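Local coordinates for protein omega transaminase (Pseudomonas sp., PDB 5LHA) that catalyses pyridoxal-phosphate-dependent transfer of amino groups from amine donors, probably to pyruvate and related carbonyl acceptors, as a fold type I class-III transaminase, at residues Q137-I140 and G146-R149; D188-Y193 and A244-R249; C275-R280 and D287-A292. All coordinates share one frame; numbering follows the deposited sequence.

Contact 1 (Q137-I140 and G146-R149); sequences QYWI and GRTR
The indole of Trp139 and the guanidinium of Arg147 lie flat on one another, their planes only 11° apart and their centres separated by 4.1 Å. On the Arg147 side of the indole, CB of Arg147 covers the five-membered ring, at 3.4 Å from CG of Trp139, while the guanidinium continues over the six-membered ring. There CZ of Arg147 sits 3.5 Å from CH2 of Trp139, which in turn projects onto the middle of the guanidinium. The opposite face of the indole is met by CE2 of Tyr138, the preceding residue on the helix, and NE1 of Trp139 lies in the plane of the Tyr138 ring at its edge. In Arg147 the bend at chi2 (-99°) lays CD and the guanidinium along the indole, with CD 4.0 Å from Trp139 CE2. The stack spans the short loop between helix 124-141 and strand 149-153, joining the last turn of the helix to the chain that enters the large-domain sheet. Polar edges are served elsewhere: NH1 of Arg147 bonds to the carbonyl of Ile225, NH2 to that of His257, and NE1 of Trp139 to that of Ala226. The case illustrates how an arginine can spend its N-H groups on carbonyls while offering its face to an aromatic ring. The cation-pi component is off-centre, with CZ displaced from the normal of the six-membered ring by 33°, so the contact probably combines broad dispersion with a modest electrostatic attraction, and the two carbonyl bonds are likely to limit rotation of the guanidinium.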
loop_
_atom_site.group_PDB
_atom_site.type_symbol
_atom_site.label_atom_id
_atom_site.label_comp_id
_atom_site.label_asym_id
_atom_site.label_seq_id
_atom_site.Cartn_x
_atom_site.Cartn_y
_atom_site.Cartn_z
ATOM N N GLN A 137 -9.899 13.521 -5.978
ATOM C CA GLN A 137 -11.218 14.051 -5.630
ATOM C C GLN A 137 -12.103 14.234 -6.856
ATOM O O GLN A 137 -13.297 13.933 -6.806
ATOM C CB GLN A 137 -11.085 15.381 -4.881
ATOM C CG GLN A 137 -12.437 15.994 -4.552
ATOM C CD GLN A 137 -12.391 17.003 -3.431
ATOM O OE1 GLN A 137 -11.384 17.141 -2.738
ATOM N NE2 GLN A 137 -13.496 17.720 -3.246
ATOM N N TYR A 138 -11.533 14.702 -7.969
ATOM C CA TYR A 138 -12.289 14.850 -9.211
ATOM C C TYR A 138 -13.022 13.569 -9.579
ATOM O O TYR A 138 -14.208 13.598 -9.923
ATOM C CB TYR A 138 -11.359 15.259 -10.359
ATOM C CG TYR A 138 -11.984 15.080 -11.730
ATOM C CD1 TYR A 138 -12.934 15.978 -12.200
ATOM C CD2 TYR A 138 -11.649 14.005 -12.546
ATOM C CE1 TYR A 138 -13.515 15.826 -13.456
ATOM C CE2 TYR A 138 -12.240 13.841 -13.806
ATOM C CZ TYR A 138 -13.171 14.760 -14.246
ATOM O OH TYR A 138 -13.764 14.635 -15.476
ATOM N N TRP A 139 -12.318 12.435 -9.555
ATOM C CA TRP A 139 -12.943 11.175 -9.949
ATOM C C TRP A 139 -14.012 10.741 -8.952
ATOM O O TRP A 139 -15.051 10.194 -9.352
ATOM C CB TRP A 139 -11.879 10.098 -10.128
ATOM C CG TRP A 139 -11.064 10.317 -11.365
ATOM C CD1 TRP A 139 -9.737 10.657 -11.428
ATOM C CD2 TRP A 139 -11.511 10.206 -12.722
ATOM N NE1 TRP A 139 -9.339 10.778 -12.739
ATOM C CE2 TRP A 139 -10.407 10.502 -13.552
ATOM C CE3 TRP A 139 -12.733 9.886 -13.315
ATOM C CZ2 TRP A 139 -10.491 10.478 -14.939
ATOM C CZ3 TRP A 139 -12.815 9.869 -14.692
ATOM C CH2 TRP A 139 -11.697 10.158 -15.491
ATOM N N ILE A 140 -13.786 10.975 -7.656
ATOM C CA ILE A 140 -14.802 10.634 -6.662
ATOM C C ILE A 140 -16.060 11.462 -6.881
ATOM O O ILE A 140 -17.180 10.940 -6.832
ATOM C CB ILE A 140 -14.242 10.797 -5.235
ATOM C CG1 ILE A 140 -13.246 9.679 -4.924
ATOM C CG2 ILE A 140 -15.356 10.793 -4.208
ATOM C CD1 ILE A 140 -12.423 9.941 -3.696
ATOM N N GLY A 146 -12.921 4.168 -8.559
ATOM C CA GLY A 146 -11.913 3.217 -9.000
ATOM C C GLY A 146 -10.699 3.843 -9.652
ATOM O O GLY A 146 -9.687 3.155 -9.827
ATOM N N ARG A 147 -10.784 5.120 -10.018
ATOM C CA ARG A 147 -9.722 5.864 -10.695
ATOM C C ARG A 147 -8.725 6.390 -9.663
ATOM O O ARG A 147 -8.893 7.476 -9.107
ATOM C CB ARG A 147 -10.342 6.991 -11.514
ATOM C CG ARG A 147 -11.251 6.497 -12.640
ATOM C CD ARG A 147 -10.490 6.511 -13.946
ATOM N NE ARG A 147 -11.351 6.590 -15.115
ATOM C CZ ARG A 147 -10.911 6.844 -16.343
ATOM N NH1 ARG A 147 -9.620 7.061 -16.561
ATOM N NH2 ARG A 147 -11.760 6.885 -17.352
ATOM N N THR A 148 -7.660 5.619 -9.410
ATOM C CA THR A 148 -6.757 5.931 -8.304
ATOM C C THR A 148 -5.267 5.975 -8.673
ATOM O O THR A 148 -4.475 6.659 -8.012
ATOM C CB THR A 148 -7.013 4.906 -7.188
ATOM O OG1 THR A 148 -6.311 5.269 -5.993
ATOM C CG2 THR A 148 -6.591 3.531 -7.628
ATOM N N ARG A 149 -4.867 5.243 -9.704
ATOM C CA ARG A 149 -3.459 5.105 -10.040
ATOM C C ARG A 149 -2.934 6.326 -10.794
ATOM O O ARG A 149 -3.682 7.065 -11.439
ATOM C CB ARG A 149 -3.262 3.837 -10.859
ATOM C CG ARG A 149 -3.575 2.561 -10.082
ATOM C CD ARG A 149 -3.592 1.401 -11.045
ATOM N NE ARG A 149 -3.842 0.121 -10.392
ATOM C CZ ARG A 149 -4.222 -0.979 -11.032
ATOM N NH1 ARG A 149 -4.452 -0.945 -12.340
ATOM N NH2 ARG A 149 -4.412 -2.106 -10.360
#

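Contact 2 (D188-Y193 and A244-R249)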
loop_
_atom_site.group_PDB
_atom_site.type_symbol
_atom_site.label_atom_id
_atom_site.label_comp_id
_atom_site.label_asym_id
_atom_site.label_seq_id
_atom_site.Cartn_x
_atom_site.Cartn_y
_atom_site.Cartn_z
ATOM N N ASP A 188 8.773 5.000 -19.871
ATOM C CA ASP A 188 10.068 5.453 -20.351
ATOM C C ASP A 188 9.967 6.877 -20.880
ATOM O O ASP A 188 8.906 7.332 -21.310
ATOM C CB ASP A 188 10.610 4.517 -21.438
ATOM C CG ASP A 188 11.283 3.282 -20.862
ATOM O OD1 ASP A 188 12.318 3.436 -20.177
ATOM O OD2 ASP A 188 10.793 2.158 -21.098
ATOM N N THR A 189 11.039 7.573 -20.803
ATOM C CA THR A 189 10.922 8.934 -21.304
ATOM C C THR A 189 11.454 9.024 -22.732
ATOM O O THR A 189 12.395 8.306 -23.091
ATOM C CB THR A 189 11.683 9.914 -20.407
ATOM O OG1 THR A 189 11.630 11.227 -20.972
ATOM C CG2 THR A 189 13.143 9.493 -20.247
ATOM N N PRO A 190 10.866 9.863 -23.592
ATOM C CA PRO A 190 11.382 9.988 -24.964
ATOM C C PRO A 190 12.694 10.762 -25.016
ATOM O O PRO A 190 12.740 11.942 -25.389
ATOM C CB PRO A 190 10.242 10.699 -25.698
ATOM C CG PRO A 190 9.560 11.473 -24.640
ATOM C CD PRO A 190 9.628 10.638 -23.400
ATOM N N TRP A 191 13.767 10.072 -24.620
ATOM C CA TRP A 191 15.107 10.625 -24.439
ATOM C C TRP A 191 15.988 10.082 -25.555
ATOM O O TRP A 191 16.257 8.877 -25.608
ATOM C CB TRP A 191 15.655 10.239 -23.066
ATOM C CG TRP A 191 16.960 10.893 -22.656
ATOM C CD1 TRP A 191 17.599 11.936 -23.272
ATOM C CD2 TRP A 191 17.775 10.534 -21.535
ATOM N NE1 TRP A 191 18.758 12.248 -22.599
ATOM C CE2 TRP A 191 18.891 11.402 -21.531
ATOM C CE3 TRP A 191 17.672 9.562 -20.534
ATOM C CZ2 TRP A 191 19.893 11.325 -20.564
ATOM C CZ3 TRP A 191 18.668 9.487 -19.575
ATOM C CH2 TRP A 191 19.764 10.366 -19.594
ATOM N N LEU A 192 16.398 10.958 -26.473
ATOM C CA LEU A 192 17.141 10.501 -27.645
ATOM C C LEU A 192 18.531 9.989 -27.271
ATOM O O LEU A 192 19.014 9.006 -27.848
ATOM C CB LEU A 192 17.260 11.644 -28.654
ATOM C CG LEU A 192 16.025 12.066 -29.443
ATOM C CD1 LEU A 192 16.083 13.566 -29.717
ATOM C CD2 LEU A 192 15.965 11.282 -30.736
ATOM N N TYR A 193 19.170 10.614 -26.279
ATOM C CA TYR A 193 20.541 10.244 -25.946
ATOM C C TYR A 193 20.608 8.862 -25.292
ATOM O O TYR A 193 21.549 8.102 -25.546
ATOM C CB TYR A 193 21.175 11.320 -25.058
ATOM C CG TYR A 193 22.687 11.266 -25.064
ATOM C CD1 TYR A 193 23.404 11.477 -26.242
ATOM C CD2 TYR A 193 23.399 10.963 -23.909
ATOM C CE1 TYR A 193 24.789 11.407 -26.260
ATOM C CE2 TYR A 193 24.786 10.898 -23.919
ATOM C CZ TYR A 193 25.475 11.117 -25.097
ATOM O OH TYR A 193 26.852 11.040 -25.112
ATOM N N ALA A 244 8.854 16.717 -30.747
ATOM C CA ALA A 244 7.773 17.687 -30.867
ATOM C C ALA A 244 6.399 17.034 -30.907
ATOM O O ALA A 244 5.411 17.652 -30.493
ATOM C CB ALA A 244 7.977 18.532 -32.115
ATOM N N ASP A 245 6.300 15.820 -31.435
ATOM C CA ASP A 245 5.018 15.135 -31.510
ATOM C C ASP A 245 4.692 14.317 -30.262
ATOM O O ASP A 245 3.612 13.721 -30.199
ATOM C CB ASP A 245 4.976 14.244 -32.757
ATOM C CG ASP A 245 6.190 13.346 -32.872
ATOM O OD1 ASP A 245 7.213 13.640 -32.217
ATOM O OD2 ASP A 245 6.120 12.340 -33.609
ATOM N N TYR A 246 5.589 14.258 -29.276
ATOM C CA TYR A 246 5.333 13.425 -28.102
ATOM C C TYR A 246 4.169 13.949 -27.262
ATOM O O TYR A 246 3.250 13.194 -26.924
ATOM C CB TYR A 246 6.592 13.294 -27.249
ATOM C CG TYR A 246 6.351 12.478 -25.994
ATOM C CD1 TYR A 246 6.127 11.108 -26.069
ATOM C CD2 TYR A 246 6.348 13.076 -24.738
ATOM C CE1 TYR A 246 5.904 10.354 -24.930
ATOM C CE2 TYR A 246 6.132 12.327 -23.593
ATOM C CZ TYR A 246 5.911 10.968 -23.697
ATOM O OH TYR A 246 5.694 10.223 -22.559
ATOM N N TRP A 247 4.218 15.223 -26.859
ATOM C CA TRP A 247 3.169 15.751 -25.990
ATOM C C TRP A 247 1.804 15.796 -26.678
ATOM O O TRP A 247 0.793 15.494 -26.030
ATOM C CB TRP A 247 3.553 17.132 -25.443
ATOM C CG TRP A 247 4.283 17.026 -24.127
ATOM C CD1 TRP A 247 5.602 16.718 -23.942
ATOM C CD2 TRP A 247 3.717 17.166 -22.817
ATOM N NE1 TRP A 247 5.896 16.682 -22.598
ATOM C CE2 TRP A 247 4.757 16.950 -21.887
ATOM C CE3 TRP A 247 2.438 17.461 -22.339
ATOM C CZ2 TRP A 247 4.557 17.030 -20.509
ATOM C CZ3 TRP A 247 2.239 17.537 -20.975
ATOM C CH2 TRP A 247 3.293 17.319 -20.074
ATOM N N PRO A 248 1.712 16.155 -27.966
ATOM C CA PRO A 248 0.412 16.010 -28.649
ATOM C C PRO A 248 -0.132 14.587 -28.648
ATOM O O PRO A 248 -1.344 14.394 -28.487
ATOM C CB PRO A 248 0.716 16.510 -30.068
ATOM C CG PRO A 248 1.804 17.511 -29.864
ATOM C CD PRO A 248 2.661 16.946 -28.777
ATOM N N ARG A 249 0.722 13.580 -28.832
ATOM C CA ARG A 249 0.241 12.203 -28.780
ATOM C C ARG A 249 0.036 11.721 -27.353
ATOM O O ARG A 249 -0.654 10.718 -27.144
ATOM C CB ARG A 249 1.206 11.278 -29.517
ATOM C CG ARG A 249 1.323 11.577 -31.002
ATOM C CD ARG A 249 2.119 10.503 -31.712
ATOM N NE ARG A 249 1.525 9.180 -31.513
ATOM C CZ ARG A 249 1.904 8.077 -32.155
ATOM N NH1 ARG A 249 2.885 8.124 -33.052
ATOM N NH2 ARG A 249 1.298 6.924 -31.898
HETATM O O HOH W 1 6.609 7.632 -22.611
#
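Pro190 rests on the phenol ring of Tyr246, and the meeting is a clear example of a proline-aromatic CH-pi contact. CG of Pro190 stands over the centre of the ring, 3.5 Å from the centroid and only 6° from the normal, so it lies about equally far from all the ring carbons. CD of Pro190 leans toward the hydroxyl end, 3.7 Å from CZ of Tyr246, and CB skirts the other end near CD1. The two side chains cross at about a right angle. Tyr246 reaches the proline because its CG is anti to the backbone N (chi1 178°), which carries the ring off the start of helix 246-256 toward the loop.

That loop leaves strand 184-187, an outer strand of the large-domain sheet within this chain, and leads to helix 202-220; Pro190 is the centre of an inverse gamma turn in it, with a weak bond of 2.7 Å from Trp191 N to Thr189 O. The turn presents the pyrrolidine ring to the start of helix 246-256. Pro190 also touches Cys209 of helix 202-220 and Pro243 of a loop, and Thr206 of that same helix touches Tyr246.

Polar linkage runs through water. One water molecule donates to the carbonyl O of Asp188 at 2.7 Å and also lies 2.7 Å from OH of Tyr246, spanning a gap of 4.5 Å between Asp188 O and Tyr246 OH. The carboxylate of Asp188 turns elsewhere, with OD2 bonded to Gln212. With an alanine in place of Tyr246, the proline ring is likely to lose its aromatic platform and the bridging water its partner on the helix. Beyond the proline, Trp191 and Tyr193 carry the loop onto strands 378-384 and 387-393 of the other sheet.

Contact 3 (C275-R280 and D287-A292)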
loop_
_atom_site.group_PDB
_atom_site.type_symbol
_atom_site.label_atom_id
_atom_site.label_comp_id
_atom_site.label_asym_id
_atom_site.label_seq_id
_atom_site.Cartn_x
_atom_site.Cartn_y
_atom_site.Cartn_z
ATOM N N CYS A 275 8.165 29.673 -24.161
ATOM C CA CYS A 275 6.727 29.857 -24.214
ATOM C C CYS A 275 6.227 30.058 -22.787
ATOM O O CYS A 275 6.867 29.617 -21.826
ATOM C CB CYS A 275 6.087 28.643 -24.901
ATOM S SG CYS A 275 4.376 28.804 -25.387
ATOM N N MET A 276 5.083 30.739 -22.647
ATOM C CA MET A 276 4.531 30.980 -21.312
ATOM C C MET A 276 4.220 29.675 -20.585
ATOM O O MET A 276 4.240 29.629 -19.349
ATOM C CB MET A 276 3.282 31.854 -21.404
ATOM C CG MET A 276 2.854 32.474 -20.076
ATOM S SD MET A 276 4.027 33.698 -19.438
ATOM C CE MET A 276 3.653 35.117 -20.461
ATOM N N LEU A 277 3.912 28.620 -21.327
ATOM C CA LEU A 277 3.841 27.267 -20.805
ATOM C C LEU A 277 4.618 26.341 -21.723
ATOM O O LEU A 277 4.670 26.557 -22.939
ATOM C CB LEU A 277 2.405 26.762 -20.684
ATOM C CG LEU A 277 1.490 27.399 -19.654
ATOM C CD1 LEU A 277 0.098 26.805 -19.786
ATOM C CD2 LEU A 277 2.060 27.178 -18.260
ATOM N N GLY A 278 5.274 25.349 -21.121
ATOM C CA GLY A 278 5.873 24.290 -21.912
ATOM C C GLY A 278 4.841 23.480 -22.675
ATOM O O GLY A 278 5.082 23.065 -23.812
ATOM N N SER A 279 3.688 23.217 -22.046
ATOM C CA SER A 279 2.618 22.468 -22.705
ATOM C C SER A 279 2.040 23.246 -23.877
ATOM O O SER A 279 1.796 22.686 -24.951
ATOM C CB SER A 279 1.513 22.151 -21.705
ATOM O OG SER A 279 1.031 23.353 -21.141
ATOM N N ARG A 280 1.789 24.539 -23.675
ATOM C CA ARG A 280 1.372 25.400 -24.774
ATOM C C ARG A 280 2.408 25.426 -25.893
ATOM O O ARG A 280 2.052 25.441 -27.078
ATOM C CB ARG A 280 1.116 26.815 -24.249
ATOM C CG ARG A 280 0.570 27.771 -25.294
ATOM C CD ARG A 280 0.447 29.182 -24.754
ATOM N NE ARG A 280 -0.536 29.235 -23.676
ATOM C CZ ARG A 280 -0.804 30.309 -22.940
ATOM N NH1 ARG A 280 -0.174 31.461 -23.161
ATOM N NH2 ARG A 280 -1.718 30.227 -21.981
ATOM N N ASP A 287 -4.932 19.067 -18.484
ATOM C CA ASP A 287 -6.072 19.253 -17.595
ATOM C C ASP A 287 -5.702 20.059 -16.354
ATOM O O ASP A 287 -6.547 20.793 -15.830
ATOM C CB ASP A 287 -6.656 17.892 -17.180
ATOM C CG ASP A 287 -7.245 17.115 -18.352
ATOM O OD1 ASP A 287 -8.372 17.441 -18.776
ATOM O OD2 ASP A 287 -6.590 16.177 -18.846
ATOM N N ILE A 288 -4.462 19.931 -15.868
ATOM C CA ILE A 288 -3.993 20.576 -14.643
ATOM C C ILE A 288 -2.612 21.178 -14.887
ATOM O O ILE A 288 -1.785 20.584 -15.588
ATOM C CB ILE A 288 -3.939 19.576 -13.463
ATOM C CG1 ILE A 288 -5.326 18.991 -13.189
ATOM C CG2 ILE A 288 -3.378 20.250 -12.207
ATOM C CD1 ILE A 288 -5.322 17.878 -12.178
ATOM N N LEU A 289 -2.371 22.367 -14.323
ATOM C CA LEU A 289 -1.060 23.017 -14.323
ATOM C C LEU A 289 -0.520 23.097 -12.905
ATOM O O LEU A 289 -1.254 23.475 -11.987
ATOM C CB LEU A 289 -1.126 24.433 -14.893
ATOM C CG LEU A 289 -1.582 24.571 -16.337
ATOM C CD1 LEU A 289 -1.649 26.052 -16.705
ATOM C CD2 LEU A 289 -0.636 23.804 -17.254
ATOM N N CYS A 290 0.758 22.740 -12.735
ATOM C CA CYS A 290 1.506 22.925 -11.491
ATOM C C CYS A 290 2.576 24.002 -11.679
ATOM O O CYS A 290 3.446 23.869 -12.548
ATOM C CB CYS A 290 2.146 21.609 -11.041
ATOM S SG CYS A 290 1.007 20.229 -10.734
ATOM N N LEU A 291 2.526 25.054 -10.851
ATOM C CA LEU A 291 3.427 26.198 -10.978
ATOM C C LEU A 291 4.079 26.586 -9.655
ATOM O O LEU A 291 3.477 26.485 -8.582
ATOM C CB LEU A 291 2.704 27.431 -11.526
ATOM C CG LEU A 291 2.035 27.305 -12.886
ATOM C CD1 LEU A 291 0.962 28.367 -13.011
ATOM C CD2 LEU A 291 3.079 27.443 -13.979
ATOM N N ALA A 292 5.310 27.089 -9.763
ATOM C CA ALA A 292 6.032 27.657 -8.634
ATOM C C ALA A 292 7.225 28.451 -9.144
ATOM O O ALA A 292 7.189 28.985 -10.258
ATOM C CB ALA A 292 6.495 26.567 -7.665
#
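Leu277 and Leu289 join across a beta-alpha-beta unit of the large domain, in which strand 260-264 leads through the short, weakly bonded helix 278-281 to the parallel strand 288-291. The two leucines reach toward each other tip to tip: CD1 of Leu277 approaches CD1 of Leu289 to 3.6 Å, and CD2 of Leu289 lies 4.0 Å from that same Leu277 methyl. In each residue CG is anti to the carbonyl carbon, with chi1 -68° for Leu277 and -61° for Leu289, which turns the two branched ends toward each other. A second, looser approach comes from Leu291, two residues along the strand, whose CD2 is 4.4 Å from CD2 of Leu277. Ser279 closes the other side, its OG 4.3 Å from CD2 of Leu289; that hydroxyl is committed to Glu265, whose carboxylate also takes the N-H of Gly278. One acidic side chain therefore ties down the first turn of the helix beside the apolar patch. The strand runs on toward the cofactor: Leu291 has its side chain about 10 Å from the pyridoxamine phosphate, and Lys293, just beyond Ala292, lines the cofactor pocket, where it is probably the Schiff-base lysine of this family. Strand 288-291 lies between the parallel strand 260-264 and the antiparallel strand 303-308, and its alternation sorts its residues: Leu289 and Leu291 face the segment 275-280, which Phe110 also meets at Leu277, whereas Ile288 and Cys290 pack on Ala131 of helix 124-141.

In the fold
All three contacts belong to the large domain, strung along the chain in series, and none touches another. Contact 3 is the most central, about 10 Å from the chain's centre, buried and mainly leucine on leucine, with one serine hydroxyl at its side. Contact 2, also buried, joins a loop to a helix start and adds a water bridge to its CH-pi packing. Contact 1 lies farthest out, about 25 Å from that centre and only partly buried, and there a charged group is accommodated by stacking on an indole. Helix 124-141 relates contacts 1 and 3: contact 1 uses its end, while the other face of contact 3's strand packs against its first half.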